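Local coordinates for secretory-abundant heat soluble protein 1 (Ramazzottius varieornatus, PDB 5XN9) that acts as a secreted, heat-soluble molecular shield during water loss, forming amorphous solids upon desiccation, and is built like a fatty acid binding protein, at residues 37-42 against 58-63; 67-72 against 86-91; 21-26 against 126-131. One frame throughout, in Å; residues are numbered along the deposited sequence. Where two conformers were deposited one is given.

All three contacts belong to one barrel of the fatty acid binding protein type, with two short helices between its first two strands. Contacts 1 and 3 lie at the helix-bearing end, their centres about 18 Å apart, and touch where Gly37 N comes 3.4 Å from Asp22 OD1. Contacts 1 and 2 lie on opposite sides of the chain's centre, about 23 Å apart; contact 2 is about 22 Å from contact 3, centre to centre. Contact 3 closes the loop that holds the other two. Acetic acid, probably from the crystallisation liquor, is bound about 4 Å from the side chain of Phe21 and about 4 Å from that of Thr41, which is also about 4 Å from the magnesium ion at the site of His43 and Tyr134.

Contact 1 (37-42 against 58-63); sequences GNHKTF and VPDKNY
The tight turn between strands 51-58 and 63-69 meets the loop leading into strand 42-48, with His39 and Asp60 joining them at the surface. His39 ND1 donates to Asp60 OD2 at 2.9 Å, nearly straight (N-H...O 173°) and in the ring plane. His39 CG stands anti to the carbonyl carbon (chi1 -71°), which starts the ring on its way to Asp60. OD2 accepts with its anti lone pair, while the carboxylate stands almost perpendicular to the ring (88°). A water adds a second bridge, donating to Lys40 O at 2.7 Å and accepting from Asp60 N at 2.8 Å. Beside this water, Val58 CG1 approaches Lys40 O to 3.5 Å, and its other methyl, CG2, lies 3.7 Å from Thr41 OG1. Pro59, rigid at the start of the 3-10 segment, sets CG 3.9 Å from Phe42 CE1, with CD at the ring's edge. The turn ends in a G1 beta bulge opposite Val58, whose carbonyl takes Lys61 N and Tyr63 N from opposite faces; asparagine tolerates the positive phi of Asn62 well. Thr41 OG1 donates to His39 O at 2.8 Å and is also bonded to Arg132 of strand 128-136, which binds His39 O too. The Lys40 ammonium, led away from the turn, forms a salt bridge with Glu13 of strand 10-19, so the loop is tied to two neighbouring barrel strands.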
loop_
_atom_site.group_PDB
_atom_site.type_symbol
_atom_site.label_atom_id
_atom_site.label_comp_id
_atom_site.label_asym_id
_atom_site.label_seq_id
_atom_site.Cartn_x
_atom_site.Cartn_y
_atom_site.Cartn_z
ATOM N N GLY A 37 6.623 14.184 1.842
ATOM C CA GLY A 37 7.622 14.072 0.807
ATOM C C GLY A 37 7.400 12.850 -0.064
ATOM O O GLY A 37 6.325 12.237 -0.088
ATOM N N ASN A 38 8.456 12.485 -0.790
ATOM C CA ASN A 38 8.390 11.420 -1.775
ATOM C C ASN A 38 9.656 10.571 -1.649
ATOM O O ASN A 38 10.551 10.607 -2.488
ATOM C CB ASN A 38 8.223 11.989 -3.185
ATOM C CG ASN A 38 8.060 10.914 -4.238
ATOM O OD1 ASN A 38 7.849 9.747 -3.922
ATOM N ND2 ASN A 38 8.155 11.307 -5.503
ATOM N N HIS A 39 9.736 9.792 -0.577
ATOM C CA HIS A 39 10.893 8.933 -0.374
ATOM C C HIS A 39 10.720 7.631 -1.136
ATOM O O HIS A 39 9.610 7.101 -1.249
ATOM C CB HIS A 39 11.102 8.656 1.111
ATOM C CG HIS A 39 11.590 9.848 1.872
ATOM N ND1 HIS A 39 12.930 10.157 1.996
ATOM C CD2 HIS A 39 10.916 10.824 2.526
ATOM C CE1 HIS A 39 13.058 11.265 2.704
ATOM N NE2 HIS A 39 11.851 11.691 3.035
ATOM N N LYS A 40 11.831 7.121 -1.663
ATOM C CA LYS A 40 11.817 5.903 -2.464
ATOM C C LYS A 40 11.159 4.760 -1.702
ATOM O O LYS A 40 11.569 4.414 -0.588
ATOM C CB LYS A 40 13.254 5.540 -2.840
ATOM C CG LYS A 40 13.397 4.283 -3.677
ATOM C CD LYS A 40 12.663 4.392 -4.996
ATOM C CE LYS A 40 13.240 5.478 -5.884
ATOM N NZ LYS A 40 12.725 5.359 -7.277
ATOM N N THR A 41 10.133 4.184 -2.314
ATOM C CA THR A 41 9.288 3.183 -1.685
ATOM C C THR A 41 9.153 2.008 -2.637
ATOM O O THR A 41 9.008 2.196 -3.849
ATOM C CB THR A 41 7.893 3.774 -1.392
ATOM O OG1 THR A 41 8.036 4.897 -0.508
ATOM C CG2 THR A 41 6.943 2.736 -0.771
ATOM N N PHE A 42 9.200 0.802 -2.086
ATOM C CA PHE A 42 9.055 -0.417 -2.860
ATOM C C PHE A 42 7.863 -1.210 -2.343
ATOM O O PHE A 42 7.670 -1.343 -1.129
ATOM C CB PHE A 42 10.317 -1.280 -2.755
ATOM C CG PHE A 42 11.547 -0.609 -3.266
ATOM C CD1 PHE A 42 12.301 0.205 -2.436
ATOM C CD2 PHE A 42 11.959 -0.795 -4.575
ATOM C CE1 PHE A 42 13.450 0.835 -2.910
ATOM C CE2 PHE A 42 13.102 -0.178 -5.055
ATOM C CZ PHE A 42 13.848 0.642 -4.223
ATOM N N VAL A 58 10.691 1.218 2.767
ATOM C CA VAL A 58 11.140 2.588 2.535
ATOM C C VAL A 58 12.546 2.669 3.114
ATOM O O VAL A 58 12.713 2.939 4.312
ATOM C CB VAL A 58 10.199 3.631 3.165
ATOM C CG1 VAL A 58 10.641 5.041 2.756
ATOM C CG2 VAL A 58 8.748 3.375 2.755
ATOM N N PRO A 59 13.579 2.393 2.315
ATOM C CA PRO A 59 14.929 2.268 2.887
ATOM C C PRO A 59 15.436 3.518 3.592
ATOM O O PRO A 59 16.098 3.389 4.632
ATOM C CB PRO A 59 15.783 1.887 1.674
ATOM C CG PRO A 59 14.814 1.190 0.757
ATOM C CD PRO A 59 13.517 1.926 0.919
ATOM N N ASP A 60 15.132 4.724 3.077
ATOM C CA ASP A 60 15.581 5.952 3.736
ATOM C C ASP A 60 15.088 6.007 5.167
ATOM O O ASP A 60 15.749 6.599 6.032
ATOM C CB ASP A 60 15.000 7.202 3.058
ATOM C CG ASP A 60 15.663 7.558 1.747
ATOM O OD1 ASP A 60 16.744 7.026 1.424
ATOM O OD2 ASP A 60 15.097 8.452 1.062
ATOM N N LYS A 61 13.914 5.423 5.428
ATOM C CA LYS A 61 13.255 5.449 6.727
ATOM C C LYS A 61 13.441 4.155 7.507
ATOM O O LYS A 61 12.795 3.970 8.543
ATOM C CB LYS A 61 11.760 5.744 6.548
ATOM C CG LYS A 61 11.446 7.178 6.126
ATOM C CD LYS A 61 11.754 8.141 7.242
ATOM C CE LYS A 61 11.263 9.541 6.927
ATOM N NZ LYS A 61 11.440 10.439 8.096
ATOM N N ASN A 62 14.299 3.254 7.033
ATOM C CA ASN A 62 14.595 2.012 7.752
ATOM C C ASN A 62 13.329 1.213 8.029
ATOM O O ASN A 62 13.159 0.619 9.096
ATOM C CB ASN A 62 15.367 2.322 9.028
ATOM C CG ASN A 62 16.605 3.101 8.732
ATOM O OD1 ASN A 62 16.757 4.272 9.118
ATOM N ND2 ASN A 62 17.470 2.492 7.955
ATOM N N TYR A 63 12.426 1.219 7.063
ATOM C CA TYR A 63 11.114 0.611 7.211
ATOM C C TYR A 63 10.988 -0.579 6.278
ATOM O O TYR A 63 11.207 -0.456 5.069
ATOM C CB TYR A 63 9.996 1.607 6.901
ATOM C CG TYR A 63 8.641 0.987 7.116
ATOM C CD1 TYR A 63 8.110 0.877 8.392
ATOM C CD2 TYR A 63 7.909 0.465 6.052
ATOM C CE1 TYR A 63 6.885 0.293 8.605
ATOM C CE2 TYR A 63 6.673 -0.118 6.257
ATOM C CZ TYR A 63 6.171 -0.198 7.537
ATOM O OH TYR A 63 4.951 -0.783 7.763
HETATM O O HOH W 1 13.830 5.368 0.625
#

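Contact 2 (67-72 against 86-91); sequences VNFKLN and YKYTED. With EDO (1,2-ethanediol), chain K.
Phe69 and Tyr88 lie face to face, their planes 13° apart and their ring centroids separated by 3.9 Å. The side chains arrive at about a right angle to each other, and the stack is slightly offset: Tyr88 CG sits over the centre of the phenylalanine ring, while Phe69 CD2 sits over the centre of the tyrosine ring. The tightest approach is Phe69 CG to Tyr88 CD1, at 3.4 Å. Phe69 also meets the ring of Tyr52, the two planes nearly parallel. The Tyr88 hydroxyl is hydrogen-bonded to His54 and weakly to an ethanediol, whose O2 lies 3.2 Å from Tyr88 OH. An alanine in place of Tyr88 would probably leave this face of Phe69 without its stacking partner and His54 without the phenol oxygen. The two strands do not pair directly: their short axes pass 8.6 Å apart at 56°. Strand 63-69 and the loop after it meet strand 82-91 beside the gap between 63-69 and 75-79 that fatty acid binding proteins have; side chains, waters and one backbone bond join them. Tyr86 reaches over with CG between the backbone N and the carbonyl carbon (chi1 57°), and its OH donates to Asn68 O at 2.6 Å while accepting a hydrogen bond from a water that also takes one from Asn68 N. Val67 CG1 lies over one face of that ring, 3.5 Å from Tyr86 CZ; valine's branch puts CG1 against the ring while CG2 turns to the ethanediol. Beyond the rings, Asn72 N donates to Tyr88 O at 2.8 Å, almost perfectly straight. Leu71 brings CD1 to within 3.6 Å of Glu90 OE1, its methyl packing crosswise against the glutamate chain, whose OE2 forms a salt bridge with Lys6.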
loop_
_atom_site.group_PDB
_atom_site.type_symbol
_atom_site.label_atom_id
_atom_site.label_comp_id
_atom_site.label_asym_id
_atom_site.label_seq_id
_atom_site.Cartn_x
_atom_site.Cartn_y
_atom_site.Cartn_z
ATOM N N VAL A 67 3.595 -8.196 4.945
ATOM C CA VAL A 67 2.194 -8.454 5.234
ATOM C C VAL A 67 1.781 -9.748 4.538
ATOM O O VAL A 67 1.958 -9.893 3.328
ATOM C CB VAL A 67 1.328 -7.277 4.748
ATOM C CG1 VAL A 67 -0.139 -7.581 4.942
ATOM C CG2 VAL A 67 1.728 -5.989 5.468
ATOM N N ASN A 68 1.237 -10.678 5.307
ATOM C CA ASN A 68 0.677 -11.922 4.798
ATOM C C ASN A 68 -0.820 -11.692 4.639
ATOM O O ASN A 68 -1.478 -11.221 5.575
ATOM C CB ASN A 68 0.936 -13.018 5.840
ATOM C CG ASN A 68 0.441 -14.407 5.421
ATOM O OD1 ASN A 68 -0.602 -14.558 4.788
ATOM N ND2 ASN A 68 1.190 -15.435 5.813
ATOM N N PHE A 69 -1.358 -11.992 3.455
ATOM C CA PHE A 69 -2.792 -11.845 3.263
ATOM C C PHE A 69 -3.370 -12.966 2.419
ATOM O O PHE A 69 -2.695 -13.536 1.557
ATOM C CB PHE A 69 -3.207 -10.454 2.742
ATOM C CG PHE A 69 -2.913 -10.194 1.287
ATOM C CD1 PHE A 69 -3.816 -10.558 0.302
ATOM C CD2 PHE A 69 -1.764 -9.521 0.914
ATOM C CE1 PHE A 69 -3.560 -10.294 -1.038
ATOM C CE2 PHE A 69 -1.500 -9.245 -0.424
ATOM C CZ PHE A 69 -2.409 -9.621 -1.404
ATOM N N LYS A 70 -4.628 -13.281 2.698
ATOM C CA LYS A 70 -5.469 -14.056 1.800
ATOM C C LYS A 70 -6.576 -13.141 1.296
ATOM O O LYS A 70 -7.129 -12.335 2.058
ATOM C CB LYS A 70 -6.072 -15.273 2.512
ATOM C CG LYS A 70 -5.040 -16.327 2.892
ATOM C CD LYS A 70 -5.664 -17.500 3.655
ATOM C CE LYS A 70 -4.616 -18.519 4.083
ATOM N NZ LYS A 70 -5.173 -19.711 4.786
ATOM N N LEU A 71 -6.891 -13.244 0.007
ATOM C CA LEU A 71 -7.964 -12.415 -0.527
ATOM C C LEU A 71 -9.256 -12.668 0.237
ATOM O O LEU A 71 -9.614 -13.818 0.513
ATOM C CB LEU A 71 -8.162 -12.655 -2.024
ATOM C CG LEU A 71 -6.987 -12.157 -2.876
ATOM C CD1 LEU A 71 -7.058 -12.714 -4.287
ATOM C CD2 LEU A 71 -6.939 -10.619 -2.896
ATOM N N ASN A 72 -9.950 -11.592 0.606
ATOM C CA ASN A 72 -11.256 -11.656 1.269
ATOM C C ASN A 72 -11.180 -12.039 2.741
ATOM O O ASN A 72 -12.232 -12.252 3.356
ATOM C CB ASN A 72 -12.237 -12.610 0.575
ATOM C CG ASN A 72 -12.358 -12.339 -0.898
ATOM O OD1 ASN A 72 -12.437 -11.192 -1.314
ATOM N ND2 ASN A 72 -12.358 -13.396 -1.702
ATOM N N TYR A 86 -6.649 -5.113 8.258
ATOM C CA TYR A 86 -6.746 -4.961 6.813
ATOM C C TYR A 86 -7.539 -6.114 6.211
ATOM O O TYR A 86 -7.628 -7.214 6.769
ATOM C CB TYR A 86 -5.369 -4.890 6.142
ATOM C CG TYR A 86 -4.484 -6.090 6.432
ATOM C CD1 TYR A 86 -4.596 -7.262 5.698
ATOM C CD2 TYR A 86 -3.539 -6.042 7.448
ATOM C CE1 TYR A 86 -3.790 -8.368 5.980
ATOM C CE2 TYR A 86 -2.735 -7.124 7.732
ATOM C CZ TYR A 86 -2.855 -8.289 6.999
ATOM O OH TYR A 86 -2.044 -9.371 7.288
ATOM N N LYS A 87 -8.078 -5.856 5.023
ATOM C CA LYS A 87 -8.644 -6.924 4.203
ATOM C C LYS A 87 -8.414 -6.545 2.752
ATOM O O LYS A 87 -8.863 -5.480 2.315
ATOM C CB LYS A 87 -10.137 -7.130 4.464
ATOM C CG LYS A 87 -10.722 -8.289 3.651
ATOM C CD LYS A 87 -12.241 -8.331 3.693
ATOM C CE LYS A 87 -12.749 -8.522 5.093
ATOM N NZ LYS A 87 -14.195 -8.885 5.082
ATOM N N TYR A 88 -7.705 -7.400 2.022
ATOM C CA TYR A 88 -7.473 -7.188 0.601
ATOM C C TYR A 88 -8.549 -7.913 -0.190
ATOM O O TYR A 88 -8.877 -9.066 0.114
ATOM C CB TYR A 88 -6.124 -7.772 0.186
ATOM C CG TYR A 88 -4.902 -7.033 0.679
ATOM C CD1 TYR A 88 -4.443 -7.195 1.979
ATOM C CD2 TYR A 88 -4.171 -6.218 -0.179
ATOM C CE1 TYR A 88 -3.307 -6.540 2.423
ATOM C CE2 TYR A 88 -3.037 -5.562 0.257
ATOM C CZ TYR A 88 -2.614 -5.726 1.557
ATOM O OH TYR A 88 -1.472 -5.088 1.980
ATOM N N THR A 89 -9.040 -7.259 -1.245
ATOM C CA THR A 89 -9.992 -7.848 -2.174
ATOM C C THR A 89 -9.582 -7.475 -3.591
ATOM O O THR A 89 -8.824 -6.522 -3.809
ATOM C CB THR A 89 -11.414 -7.347 -1.913
ATOM O OG1 THR A 89 -11.426 -5.920 -2.036
ATOM C CG2 THR A 89 -11.872 -7.732 -0.513
ATOM N N GLU A 90 -10.075 -8.242 -4.556
ATOM C CA GLU A 90 -9.914 -7.909 -5.964
ATOM C C GLU A 90 -11.144 -7.173 -6.467
ATOM O O GLU A 90 -12.273 -7.486 -6.085
ATOM C CB GLU A 90 -9.773 -9.173 -6.812
ATOM C CG GLU A 90 -8.530 -9.975 -6.548
ATOM C CD GLU A 90 -8.437 -11.177 -7.474
ATOM O OE1 GLU A 90 -9.103 -12.202 -7.208
ATOM O OE2 GLU A 90 -7.714 -11.083 -8.483
ATOM N N ASP A 91 -10.912 -6.138 -7.262
ATOM C CA ASP A 91 -11.971 -5.438 -7.977
ATOM C C ASP A 91 -11.633 -5.690 -9.437
ATOM O O ASP A 91 -10.869 -4.936 -10.047
ATOM C CB ASP A 91 -11.987 -3.956 -7.637
ATOM C CG ASP A 91 -13.295 -3.290 -8.015
ATOM O OD1 ASP A 91 -13.851 -3.631 -9.081
ATOM O OD2 ASP A 91 -13.771 -2.435 -7.240
HETATM C C1 EDO K . -0.841 -3.103 5.294
HETATM O O1 EDO K . -0.717 -1.799 5.872
HETATM C C2 EDO K . -2.253 -3.308 4.756
HETATM O O2 EDO K . -2.469 -2.488 3.600
HETATM O O HOH W 2 0.582 -9.694 8.116
HETATM O O HOH W 3 -6.774 -9.814 3.178
HETATM O O HOH W 4 -11.349 -10.743 -3.515
HETATM O O HOH W 5 -13.968 -11.786 5.480
HETATM O O HOH W 6 -14.840 -10.317 2.603
#

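Contact 3 (21-26 against 126-131)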
loop_
_atom_site.group_PDB
_atom_site.type_symbol
_atom_site.label_atom_id
_atom_site.label_comp_id
_atom_site.label_asym_id
_atom_site.label_seq_id
_atom_site.Cartn_x
_atom_site.Cartn_y
_atom_site.Cartn_z
ATOM N N PHE A 21 -0.248 13.989 -1.747
ATOM C CA PHE A 21 0.113 13.029 -0.712
ATOM C C PHE A 21 0.242 13.686 0.656
ATOM O O PHE A 21 -0.058 13.051 1.673
ATOM C CB PHE A 21 1.400 12.297 -1.087
ATOM C CG PHE A 21 1.602 11.015 -0.344
ATOM C CD1 PHE A 21 0.854 9.897 -0.664
ATOM C CD2 PHE A 21 2.543 10.922 0.669
ATOM C CE1 PHE A 21 1.033 8.705 0.017
ATOM C CE2 PHE A 21 2.729 9.738 1.355
ATOM C CZ PHE A 21 1.972 8.624 1.027
ATOM N N ASP A 22 0.683 14.946 0.708
ATOM C CA ASP A 22 0.785 15.621 1.998
ATOM C C ASP A 22 -0.589 15.822 2.632
ATOM O O ASP A 22 -0.739 15.691 3.853
ATOM C CB ASP A 22 1.539 16.944 1.850
ATOM C CG ASP A 22 3.044 16.753 1.799
ATOM O OD1 ASP A 22 3.507 15.599 1.658
ATOM O OD2 ASP A 22 3.771 17.762 1.894
ATOM N N ALA A 23 -1.604 16.129 1.819
ATOM C CA ALA A 23 -2.960 16.264 2.344
ATOM C C ALA A 23 -3.461 14.942 2.903
ATOM O O ALA A 23 -4.167 14.913 3.919
ATOM C CB ALA A 23 -3.900 16.766 1.249
ATOM N N PHE A 24 -3.108 13.834 2.249
ATOM C CA PHE A 24 -3.487 12.523 2.761
ATOM C C PHE A 24 -2.784 12.233 4.082
ATOM O O PHE A 24 -3.418 11.801 5.052
ATOM C CB PHE A 24 -3.166 11.450 1.726
ATOM C CG PHE A 24 -3.338 10.054 2.244
ATOM C CD1 PHE A 24 -4.604 9.514 2.417
ATOM C CD2 PHE A 24 -2.234 9.285 2.571
ATOM C CE1 PHE A 24 -4.762 8.224 2.901
ATOM C CE2 PHE A 24 -2.385 8.000 3.057
ATOM C CZ PHE A 24 -3.652 7.468 3.222
ATOM N N ILE A 25 -1.471 12.470 4.136
ATOM C CA ILE A 25 -0.716 12.254 5.367
ATOM C C ILE A 25 -1.259 13.124 6.495
ATOM O O ILE A 25 -1.429 12.658 7.628
ATOM C CB ILE A 25 0.786 12.483 5.120
ATOM C CG1 ILE A 25 1.334 11.414 4.177
ATOM C CG2 ILE A 25 1.560 12.476 6.428
ATOM C CD1 ILE A 25 1.160 10.002 4.698
ATOM N N SER A 26 -1.545 14.397 6.203
ATOM C CA SER A 26 -2.104 15.282 7.222
ATOM C C SER A 26 -3.470 14.798 7.693
ATOM O O SER A 26 -3.786 14.873 8.886
ATOM C CB SER A 26 -2.192 16.713 6.691
ATOM O OG SER A 26 -0.908 17.212 6.361
ATOM N N GLY A 126 -11.617 9.273 4.251
ATOM C CA GLY A 126 -12.724 10.208 4.121
ATOM C C GLY A 126 -12.754 10.793 2.724
ATOM O O GLY A 126 -12.715 10.069 1.722
ATOM N N ASP A 127 -12.827 12.124 2.638
ATOM C CA ASP A 127 -12.931 12.820 1.358
ATOM C C ASP A 127 -11.586 13.243 0.781
ATOM O O ASP A 127 -11.556 14.050 -0.156
ATOM C CB ASP A 127 -13.846 14.048 1.474
ATOM C CG ASP A 127 -13.275 15.134 2.383
ATOM O OD1 ASP A 127 -12.434 14.822 3.249
ATOM O OD2 ASP A 127 -13.686 16.311 2.240
ATOM N N VAL A 128 -10.479 12.723 1.302
ATOM C CA VAL A 128 -9.143 13.143 0.890
ATOM C C VAL A 128 -8.517 12.008 0.093
ATOM O O VAL A 128 -8.392 10.882 0.597
ATOM C CB VAL A 128 -8.275 13.513 2.102
ATOM C CG1 VAL A 128 -6.858 13.838 1.661
ATOM C CG2 VAL A 128 -8.886 14.688 2.857
ATOM N N THR A 129 -8.119 12.293 -1.150
ATOM C CA THR A 129 -7.544 11.270 -2.011
ATOM C C THR A 129 -6.146 11.691 -2.436
ATOM O O THR A 129 -5.928 12.842 -2.830
ATOM C CB THR A 129 -8.395 11.122 -3.274
ATOM O OG1 THR A 129 -9.757 10.865 -2.906
ATOM C CG2 THR A 129 -7.872 9.999 -4.156
ATOM N N ALA A 130 -5.202 10.755 -2.369
ATOM C CA ALA A 130 -3.870 10.968 -2.909
ATOM C C ALA A 130 -3.534 9.848 -3.880
ATOM O O ALA A 130 -4.153 8.780 -3.870
ATOM C CB ALA A 130 -2.807 11.055 -1.812
ATOM N N LYS A 131 -2.542 10.102 -4.727
ATOM C CA LYS A 131 -2.119 9.113 -5.698
ATOM C C LYS A 131 -0.607 9.092 -5.778
ATOM O O LYS A 131 0.065 10.111 -5.587
ATOM C CB LYS A 131 -2.695 9.404 -7.079
ATOM C CG LYS A 131 -4.171 9.087 -7.194
ATOM C CD LYS A 131 -4.699 9.484 -8.550
ATOM C CE LYS A 131 -6.153 9.092 -8.700
ATOM N NZ LYS A 131 -6.285 7.626 -8.814
#
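The rings of Phe21 and Phe24 project from helix 21-27 beside strand 128-131, and Ala130 CB comes to both obliquely. Val128 O lies at the edge of the Phe24 ring, near its plane. Aromatic company comes from the neighbouring strand: Tyr123 meets Phe21 edge-to-face and meets Phe24 with the planes about 50° apart. This is the helical cap of a fatty acid binding protein fold, in which two short helices inserted after the first strand cover one end of the barrel; here helix 21-27 packs on the last strand, 128-136. The short axes pass 7.0 Å apart with their directions at 131°, a close approach that suits the small Ala130. Its single methyl, CB, lies 3.7 Å from Phe21 CA and 3.6 Å from Phe24 CB. Both phenylalanines carry CG anti to the backbone N (chi1 172° for Phe24), which leaves Ala130 touching mostly the root of each side chain; on the Phe21 ring, Ala130 CB comes to CD1, at 4.0 Å. The acetic acid bound near Phe21 suggests that this ring borders a pocket. No hydrogen bond joins the two segments; the side chains that meet are apolar, and aliphatic and aromatic residues suit the place. Thr129 and Lys131 direct their CB atoms away from the helix; the ammonium of Lys131 forms a salt bridge with Glu120. Two residues earlier in the strand than Ala130, Val128 points toward the helix. It has two conformers, and in one of them CG1, anti to the backbone N, rests against the helical turn at Ala23 and Phe24: this Val128 methyl is 3.8 Å from Phe24 CA, 3.7 Å from Ala23 O and 4.2 Å from Ala23 CB.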